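PDB 1VPV: fatty acid-binding protein TM_1468, which binds long-chain fatty acids such as palmitate and may take part in lipid transport or fatty acid metabolism. Local coordinates for residues D20-V25 with G277-T282; L99-S104 with V128-A133. All blocks are in the same frame, centred on the assembly; numbering follows the deposited sequence.

Contact 1: residues D20-V25 with G277-T282; sequences DSTADV and GKVITT. With PLM (palmitic acid), chain D.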
loop_
_atom_site.group_PDB
_atom_site.type_symbol
_atom_site.label_atom_id
_atom_site.label_comp_id
_atom_site.label_asym_id
_atom_site.label_seq_id
_atom_site.Cartn_x
_atom_site.Cartn_y
_atom_site.Cartn_z
ATOM N N ASP A 20 -4.311 -4.921 5.346
ATOM C CA ASP A 20 -3.401 -4.725 6.442
ATOM C C ASP A 20 -2.923 -3.275 6.472
ATOM O O ASP A 20 -3.141 -2.530 5.513
ATOM C CB ASP A 20 -2.260 -5.723 6.353
ATOM C CG ASP A 20 -1.349 -5.478 5.169
ATOM O OD1 ASP A 20 -0.647 -4.420 5.140
ATOM O OD2 ASP A 20 -1.321 -6.373 4.292
ATOM N N SER A 21 -2.304 -2.866 7.588
ATOM C CA SER A 21 -1.944 -1.458 7.781
ATOM C C SER A 21 -0.937 -0.931 6.742
ATOM O O SER A 21 -0.869 0.270 6.490
ATOM C CB SER A 21 -1.375 -1.240 9.167
ATOM O OG SER A 21 -0.229 -2.035 9.332
ATOM N N THR A 22 -0.172 -1.838 6.144
ATOM C CA THR A 22 0.748 -1.480 5.065
ATOM C C THR A 22 0.056 -1.095 3.746
ATOM O O THR A 22 0.726 -0.692 2.837
ATOM C CB THR A 22 1.751 -2.622 4.743
ATOM O OG1 THR A 22 1.107 -3.642 3.994
ATOM C CG2 THR A 22 2.283 -3.216 5.999
ATOM N N ALA A 23 -1.255 -1.260 3.658
ATOM C CA ALA A 23 -2.037 -0.745 2.535
ATOM C C ALA A 23 -2.204 0.782 2.519
ATOM O O ALA A 23 -2.579 1.343 1.473
ATOM C CB ALA A 23 -3.441 -1.420 2.470
ATOM N N ASP A 24 -1.956 1.436 3.665
ATOM C CA ASP A 24 -2.052 2.895 3.774
ATOM C C ASP A 24 -3.364 3.371 3.139
ATOM O O ASP A 24 -3.381 4.278 2.296
ATOM C CB ASP A 24 -0.860 3.569 3.078
ATOM C CG ASP A 24 0.486 3.166 3.663
ATOM O OD1 ASP A 24 0.541 2.801 4.861
ATOM O OD2 ASP A 24 1.515 3.249 2.922
ATOM N N VAL A 25 -4.457 2.730 3.536
ATOM C CA VAL A 25 -5.776 2.980 2.968
ATOM C C VAL A 25 -6.271 4.386 3.312
ATOM O O VAL A 25 -6.150 4.822 4.477
ATOM C CB VAL A 25 -6.825 1.892 3.429
ATOM C CG1 VAL A 25 -7.125 1.994 4.925
ATOM C CG2 VAL A 25 -8.116 1.983 2.599
ATOM N N GLY A 277 1.469 4.803 6.550
ATOM C CA GLY A 277 1.383 4.399 7.963
ATOM C C GLY A 277 2.741 4.187 8.629
ATOM O O GLY A 277 3.789 4.487 8.058
ATOM N N LYS A 278 2.706 3.657 9.844
ATOM C CA LYS A 278 3.925 3.484 10.655
ATOM C C LYS A 278 4.893 2.456 10.047
ATOM O O LYS A 278 6.098 2.670 9.994
ATOM C CB LYS A 278 3.583 3.085 12.113
ATOM C CG LYS A 278 2.494 3.912 12.783
ATOM C CD LYS A 278 2.457 3.615 14.287
ATOM C CE LYS A 278 1.356 4.386 15.010
ATOM N NZ LYS A 278 1.205 3.834 16.379
ATOM N N VAL A 279 4.358 1.342 9.588
ATOM C CA VAL A 279 5.199 0.283 9.028
ATOM C C VAL A 279 5.844 0.714 7.703
ATOM O O VAL A 279 7.053 0.594 7.516
ATOM C CB VAL A 279 4.401 -1.017 8.880
ATOM C CG1 VAL A 279 5.213 -2.073 8.186
ATOM C CG2 VAL A 279 3.997 -1.521 10.266
ATOM N N ILE A 280 5.062 1.223 6.779
ATOM C CA ILE A 280 5.637 1.650 5.524
ATOM C C ILE A 280 6.699 2.754 5.763
ATOM O O ILE A 280 7.826 2.699 5.234
ATOM C CB ILE A 280 4.532 2.049 4.538
ATOM C CG1 ILE A 280 3.772 0.783 4.084
ATOM C CG2 ILE A 280 5.097 2.804 3.360
ATOM C CD1 ILE A 280 4.530 -0.092 3.105
ATOM N N THR A 281 6.354 3.712 6.605
ATOM C CA THR A 281 7.273 4.803 6.915
ATOM C C THR A 281 8.585 4.307 7.483
ATOM O O THR A 281 9.661 4.838 7.176
ATOM C CB THR A 281 6.646 5.760 7.932
ATOM O OG1 THR A 281 5.439 6.264 7.369
ATOM C CG2 THR A 281 7.555 6.934 8.202
ATOM N N THR A 282 8.476 3.314 8.352
ATOM C CA THR A 282 9.621 2.766 9.059
ATOM C C THR A 282 10.613 2.261 8.039
ATOM O O THR A 282 11.829 2.452 8.202
ATOM C CB THR A 282 9.181 1.663 10.045
ATOM O OG1 THR A 282 8.568 2.274 11.214
ATOM C CG2 THR A 282 10.382 0.794 10.465
HETATM C C1 PLM D . 6.369 -6.922 8.130
HETATM O O1 PLM D . 5.870 -8.070 7.940
HETATM O O2 PLM D . 7.160 -6.689 9.100
HETATM C C2 PLM D . 5.974 -5.815 7.179
HETATM C C3 PLM D . 7.068 -5.542 6.166
HETATM C C4 PLM D . 6.701 -4.332 5.318
HETATM C C5 PLM D . 7.849 -4.033 4.358
HETATM C C6 PLM D . 7.568 -2.839 3.484
HETATM C C7 PLM D . 8.677 -2.575 2.477
HETATM C C8 PLM D . 8.574 -1.165 1.903
HETATM C C9 PLM D . 7.449 -1.053 0.897
HETATM C CA PLM D . 7.282 0.363 0.383
HETATM C CB PLM D . 6.253 0.407 -0.736
HETATM C CC PLM D . 5.870 1.852 -1.046
HETATM C CD PLM D . 4.957 1.963 -2.284
HETATM C CE PLM D . 4.397 3.362 -2.465
HETATM C CF PLM D . 3.647 3.530 -3.778
HETATM C CG PLM D . 2.195 3.051 -3.693
HETATM O O HOH W 1 1.949 1.496 6.941
#
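Asp-24 OD1 is gripped from two directions: the backbone N of Gly-277 donates to it over 2.8 Å, and water 1 donates to it as well. The bond from Gly-277 N is nearly straight, 168° at the hydrogen, although the donor stands well above the carboxylate plane, 64° out of it. Water 1 in turn accepts from Ile-280 N at 3.1 Å, so that one carboxylate oxygen serves the N-cap residue of helix 278-284 directly and an N-H of its first turn through the water. The helix N terminus would probably favour the charged form of Asp-24. Its other oxygen, OD2, lies 3.5 Å from Ile-280 CG1 and is hydrogen-bonded to Ser-134 OG. An alanine in place of Asp-24 would probably leave Gly-277 N, water 1 and Ser-134 OG without this acceptor and open a gap beside the Ile-280 side chain.

In this DegV-family fold the contact sets the short 3-10 turn after strand 15-20 against the start of helix 278-284, on the wall of the fatty-acid site. Ile-280 CG1, anti to its own carbonyl carbon (chi1 -70°), reaches back to Thr-22, 3.6 Å from its O. Beside it Thr-22 CG2 packs on Val-279 CG1 at 3.8 Å, the two side chains crossing obliquely. Both helix residues also touch the palmitate: Val-279 CG1 lies 3.9 Å from PLM C4, and Ile-280 CD1 is 3.8 Å from PLM C9, farther along the acyl chain. The carboxylate end of the lipid is hydrogen-bonded to Ser-108 and Thr-75, the latter also in contact with Val-279.

Contact 2: residues L99-S104 with V128-A133; sequences LVLTLS and VDTLLA
Thr-130 has OG1 between its backbone N and carbonyl carbon (chi1 60°), which aims the hydroxyl at Thr-102 O, while CG2, anti to the carbonyl carbon, is carried to Leu-101. OG1 donates to Thr-102 O over 2.6 Å, tilted 31° from the carbonyl plane, and Thr-130 N reaches the same oxygen at 3.2 Å, so two donors of one residue hold this carbonyl. The hydroxyl oxygen also accepts from Leu-132 N, closing an ST turn. Thr-130 CG2 lies 3.9 Å from Leu-101 CB, the side chains meeting at about a right angle.

Upstream, Val-128 N donates to Val-100 O at 2.6 Å and Val-128 O accepts from Thr-102 N, the alternating pattern of parallel neighbours. Strands 97-102 and 125-129 are here the two ends of a beta-alpha-beta crossover whose connection includes helix 110-118. Leu-101 and Val-128 share one face of the sheet; Thr-102 and Asp-129 share the other, where both touch Tyr-111 of that helix. Leu-99 CD1 extends to Val-128 CG2, 4.1 Å away, and both side chains lean on Leu-158 of helix 154-166.

Farther along, the two segments stay joined, for Ser-104 N donates to Leu-132 O at 2.8 Å. Asp-129 OD1 accepts from Leu-131 N, 51° out of the carboxylate plane, in an Asx turn, and lies 3.4 Å from Ser-104 CA; OD2 of the same carboxylate is bonded to Ser-105 OG. Leu-103 CB packs against Ala-133 CB, and the Leu-103 side chain also touches Ser-108 and the bound palmitate.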
loop_
_atom_site.group_PDB
_atom_site.type_symbol
_atom_site.label_atom_id
_atom_site.label_comp_id
_atom_site.label_asym_id
_atom_site.label_seq_id
_atom_site.Cartn_x
_atom_site.Cartn_y
_atom_site.Cartn_z
ATOM N N LEU A 99 -13.080 -10.950 2.561
ATOM C CA LEU A 99 -12.096 -10.891 1.502
ATOM C C LEU A 99 -10.892 -10.123 2.002
ATOM O O LEU A 99 -11.006 -8.938 2.272
ATOM C CB LEU A 99 -12.676 -10.174 0.284
ATOM C CG LEU A 99 -11.675 -9.904 -0.855
ATOM C CD1 LEU A 99 -11.185 -11.213 -1.462
ATOM C CD2 LEU A 99 -12.304 -9.027 -1.928
ATOM N N VAL A 100 -9.741 -10.782 2.094
ATOM C CA VAL A 100 -8.487 -10.179 2.601
ATOM C C VAL A 100 -7.486 -9.918 1.463
ATOM O O VAL A 100 -7.162 -10.806 0.685
ATOM C CB VAL A 100 -7.789 -11.129 3.637
ATOM C CG1 VAL A 100 -6.545 -10.485 4.237
ATOM C CG2 VAL A 100 -8.755 -11.560 4.712
ATOM N N LEU A 101 -6.994 -8.701 1.399
ATOM C CA LEU A 101 -5.935 -8.311 0.462
ATOM C C LEU A 101 -4.734 -7.911 1.278
ATOM O O LEU A 101 -4.793 -6.946 2.055
ATOM C CB LEU A 101 -6.373 -7.101 -0.399
ATOM C CG LEU A 101 -7.213 -7.492 -1.605
ATOM C CD1 LEU A 101 -8.582 -7.818 -1.154
ATOM C CD2 LEU A 101 -7.264 -6.404 -2.646
ATOM N N THR A 102 -3.657 -8.667 1.145
ATOM C CA THR A 102 -2.435 -8.374 1.888
ATOM C C THR A 102 -1.353 -7.885 0.990
ATOM O O THR A 102 -1.329 -8.182 -0.209
ATOM C CB THR A 102 -1.856 -9.594 2.584
ATOM O OG1 THR A 102 -1.290 -10.491 1.609
ATOM C CG2 THR A 102 -2.923 -10.285 3.438
ATOM N N LEU A 103 -0.405 -7.195 1.598
ATOM C CA LEU A 103 0.843 -6.891 0.903
ATOM C C LEU A 103 1.562 -8.176 0.416
ATOM O O LEU A 103 1.325 -9.284 0.903
ATOM C CB LEU A 103 1.762 -6.003 1.769
ATOM C CG LEU A 103 2.587 -6.648 2.863
ATOM C CD1 LEU A 103 3.759 -5.765 3.172
ATOM C CD2 LEU A 103 1.793 -6.965 4.124
ATOM N N SER A 104 2.433 -7.983 -0.559
ATOM C CA SER A 104 3.175 -9.060 -1.192
ATOM C C SER A 104 3.692 -10.104 -0.217
ATOM O O SER A 104 4.367 -9.779 0.777
ATOM C CB SER A 104 4.365 -8.491 -1.958
ATOM O OG SER A 104 5.253 -9.549 -2.305
ATOM N N VAL A 128 -6.144 -12.771 -0.761
ATOM C CA VAL A 128 -5.471 -12.420 -2.001
ATOM C C VAL A 128 -4.113 -11.801 -1.715
ATOM O O VAL A 128 -4.011 -10.770 -0.988
ATOM C CB VAL A 128 -6.309 -11.433 -2.830
ATOM C CG1 VAL A 128 -5.575 -11.033 -4.112
ATOM C CG2 VAL A 128 -7.611 -12.073 -3.186
ATOM N N ASP A 129 -3.083 -12.471 -2.241
ATOM C CA ASP A 129 -1.700 -11.974 -2.282
ATOM C C ASP A 129 -1.593 -10.909 -3.377
ATOM O O ASP A 129 -1.370 -11.248 -4.522
ATOM C CB ASP A 129 -0.699 -13.118 -2.587
ATOM C CG ASP A 129 0.795 -12.654 -2.497
ATOM O OD1 ASP A 129 1.035 -11.456 -2.217
ATOM O OD2 ASP A 129 1.737 -13.475 -2.684
ATOM N N THR A 130 -1.697 -9.630 -3.026
ATOM C CA THR A 130 -1.705 -8.581 -4.032
ATOM C C THR A 130 -0.381 -8.401 -4.763
ATOM O O THR A 130 -0.362 -7.725 -5.781
ATOM C CB THR A 130 -1.995 -7.199 -3.434
ATOM O OG1 THR A 130 -0.983 -6.894 -2.483
ATOM C CG2 THR A 130 -3.333 -7.170 -2.781
ATOM N N LEU A 131 0.724 -8.923 -4.212
ATOM C CA LEU A 131 2.076 -8.626 -4.736
ATOM C C LEU A 131 2.346 -7.106 -4.784
ATOM O O LEU A 131 3.116 -6.619 -5.602
ATOM C CB LEU A 131 2.320 -9.267 -6.114
ATOM C CG LEU A 131 2.099 -10.791 -6.185
ATOM C CD1 LEU A 131 2.305 -11.290 -7.610
ATOM C CD2 LEU A 131 2.994 -11.623 -5.215
ATOM N N LEU A 132 1.713 -6.356 -3.896
ATOM C CA LEU A 132 1.958 -4.940 -3.830
ATOM C C LEU A 132 2.151 -4.521 -2.400
ATOM O O LEU A 132 2.419 -5.357 -1.521
ATOM C CB LEU A 132 0.832 -4.173 -4.505
ATOM C CG LEU A 132 0.672 -4.511 -6.001
ATOM C CD1 LEU A 132 -0.688 -4.071 -6.449
ATOM C CD2 LEU A 132 1.771 -3.905 -6.848
ATOM N N ALA A 133 2.121 -3.211 -2.195
ATOM C CA ALA A 133 2.209 -2.638 -0.874
ATOM C C ALA A 133 1.766 -1.181 -0.952
ATOM O O ALA A 133 1.715 -0.619 -2.056
ATOM C CB ALA A 133 3.594 -2.749 -0.357
#

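From the N terminus, strand 15-20 runs into 20-25, the first half of contact 1, whose partner 277-282 comes more than 250 residues later. Contact 2 opens and closes within that span: 99-104 leads through helix 110-118 to 128-133, a short loop wholly enclosed by the long one. The two contacts, with centres about 13 Å apart, also meet directly. Asp-20 OD2 lies 3.0 Å from Leu-103 N, a probable hydrogen bond from a side chain, just beyond the parallel pairing of strands 15-20 and 97-102. Contact 2 thus joins neighbouring strands of one sheet, while contact 1 ties the end of that sheet's strand 15-20 to the helix between strands 267-275 and 289-295 of the other.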